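PDB 5M6G: beta-glucosidase from Saccharopolyspora erythraea D, which probably hydrolyses terminal, non-reducing beta-D-glucosyl residues with release of beta-D-glucose, as a member of glycosyl hydrolase family 3. Local coordinates for residues I373-K376 with K377-G381. Numbering follows the deposited sequence.
Sequences ILTK and KFELG
Lys376 and Glu379 form an i to i+3 salt bridge on the last turn of helix 363-379, which ends in a Schellman motif and packs beside the parallel barrel strand 125-128 of the family 3 N-terminal domain. In Lys376, CB lies against the amide N of Lys377. Beyond it the chain bends at chi2 (-70°), and CD and CE both run past Glu379 OE1, each 3.3 Å away. A second bend at chi4 (-71°) turns NZ back onto that oxygen. NZ reaches Glu379 OE1 at 2.7 Å from the syn side, 19° out of the carboxylate plane. A lysine suits this place because its long side chain also touches Leu219 and Met227 while its ammonium reaches the acid. One water joins the pair, donating a hydrogen bond to Glu379 OE2 and accepting a weak one from Lys376 NZ; the methyl CG2 of Thr375 lies 3.6 Å from Glu379 OE2. An alanine in place of Glu379 would probably leave the Lys376 ammonium without its counter-charge and set it free to turn. On another side Leu374 and Phe378 meet at CB and CE2, 4.4 Å apart, and both pack on helix 47-57. Lys377 stretches out past Ile373 CG2, its NZ bound by Gln66 OE1 and the carbonyls of Gly86 and Pro123, three acceptors that suit an ammonium in a buried place. Gly381 takes a positive phi, which glycine accepts readily, and its N donates to Phe378 O at 3.0 Å, while Leu380 N closes the preceding turn on Lys376 O at 2.8 Å.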
loop_
_atom_site.group_PDB
_atom_site.type_symbol
_atom_site.label_atom_id
_atom_site.label_comp_id
_atom_site.label_asym_id
_atom_site.label_seq_id
_atom_site.Cartn_x
_atom_site.Cartn_y
_atom_site.Cartn_z
ATOM N N ILE A 373 -15.199 -15.565 7.067
ATOM C CA ILE A 373 -15.676 -14.183 6.964
ATOM C C ILE A 373 -16.409 -13.774 8.235
ATOM O O ILE A 373 -16.128 -12.722 8.824
ATOM C CB ILE A 373 -16.584 -14.007 5.730
ATOM C CG1 ILE A 373 -15.821 -14.209 4.423
ATOM C CG2 ILE A 373 -17.276 -12.640 5.761
ATOM C CD1 ILE A 373 -16.731 -14.638 3.266
ATOM N N LEU A 374 -17.368 -14.597 8.677
ATOM C CA LEU A 374 -18.185 -14.207 9.824
ATOM C C LEU A 374 -17.349 -14.112 11.091
ATOM O O LEU A 374 -17.593 -13.242 11.932
ATOM C CB LEU A 374 -19.337 -15.194 10.019
ATOM C CG LEU A 374 -20.356 -15.216 8.885
ATOM C CD1 LEU A 374 -21.329 -16.383 9.089
ATOM C CD2 LEU A 374 -21.088 -13.870 8.808
ATOM N N THR A 375 -16.360 -15.000 11.247
ATOM C CA THR A 375 -15.494 -14.929 12.421
ATOM C C THR A 375 -14.842 -13.556 12.535
ATOM O O THR A 375 -14.825 -12.954 13.614
ATOM C CB THR A 375 -14.438 -16.037 12.361
ATOM O OG1 THR A 375 -15.082 -17.303 12.562
ATOM C CG2 THR A 375 -13.377 -15.850 13.439
ATOM N N LYS A 376 -14.335 -13.028 11.420
ATOM C CA LYS A 376 -13.691 -11.720 11.451
ATOM C C LYS A 376 -14.698 -10.609 11.733
ATOM O O LYS A 376 -14.381 -9.643 12.440
ATOM C CB LYS A 376 -12.956 -11.482 10.134
ATOM C CG LYS A 376 -11.726 -12.379 9.992
ATOM C CD LYS A 376 -10.646 -11.933 10.987
ATOM C CE LYS A 376 -9.563 -13.001 11.221
ATOM N NZ LYS A 376 -10.055 -14.188 12.008
ATOM N N LYS A 377 -15.920 -10.733 11.211
ATOM C CA LYS A 377 -16.949 -9.746 11.547
ATOM C C LYS A 377 -17.249 -9.736 13.045
ATOM O O LYS A 377 -17.376 -8.665 13.649
ATOM C CB LYS A 377 -18.217 -10.007 10.735
ATOM C CG LYS A 377 -18.052 -9.728 9.244
ATOM C CD LYS A 377 -19.385 -9.863 8.504
ATOM C CE LYS A 377 -19.291 -9.352 7.082
ATOM N NZ LYS A 377 -20.636 -9.290 6.429
ATOM N N PHE A 378 -17.361 -10.914 13.672
ATOM C CA PHE A 378 -17.577 -10.943 15.121
ATOM C C PHE A 378 -16.369 -10.411 15.878
ATOM O O PHE A 378 -16.517 -9.651 16.845
ATOM C CB PHE A 378 -17.893 -12.358 15.597
ATOM C CG PHE A 378 -19.303 -12.788 15.313
ATOM C CD1 PHE A 378 -20.355 -12.305 16.079
ATOM C CD2 PHE A 378 -19.571 -13.682 14.288
ATOM C CE1 PHE A 378 -21.667 -12.698 15.813
ATOM C CE2 PHE A 378 -20.868 -14.089 14.023
ATOM C CZ PHE A 378 -21.922 -13.582 14.787
ATOM N N GLU A 379 -15.167 -10.813 15.471
ATOM C CA GLU A 379 -13.969 -10.349 16.156
ATOM C C GLU A 379 -13.834 -8.840 16.050
ATOM O O GLU A 379 -13.441 -8.177 17.013
ATOM C CB GLU A 379 -12.728 -11.050 15.588
ATOM C CG GLU A 379 -12.645 -12.534 15.974
ATOM C CD GLU A 379 -11.554 -13.297 15.228
ATOM O OE1 GLU A 379 -11.147 -12.863 14.126
ATOM O OE2 GLU A 379 -11.117 -14.350 15.736
ATOM N N LEU A 380 -14.193 -8.277 14.900
ATOM C CA LEU A 380 -14.107 -6.831 14.726
ATOM C C LEU A 380 -15.141 -6.079 15.546
ATOM O O LEU A 380 -15.105 -4.848 15.559
ATOM C CB LEU A 380 -14.266 -6.473 13.246
ATOM C CG LEU A 380 -12.986 -6.665 12.436
ATOM C CD1 LEU A 380 -13.294 -6.659 10.954
ATOM C CD2 LEU A 380 -11.990 -5.557 12.782
ATOM N N GLY A 381 -16.054 -6.784 16.215
ATOM C CA GLY A 381 -17.058 -6.139 17.031
ATOM C C GLY A 381 -18.210 -5.549 16.258
ATOM O O GLY A 381 -18.983 -4.778 16.826
HETATM O O HOH W 1 -9.496 -15.905 14.742
#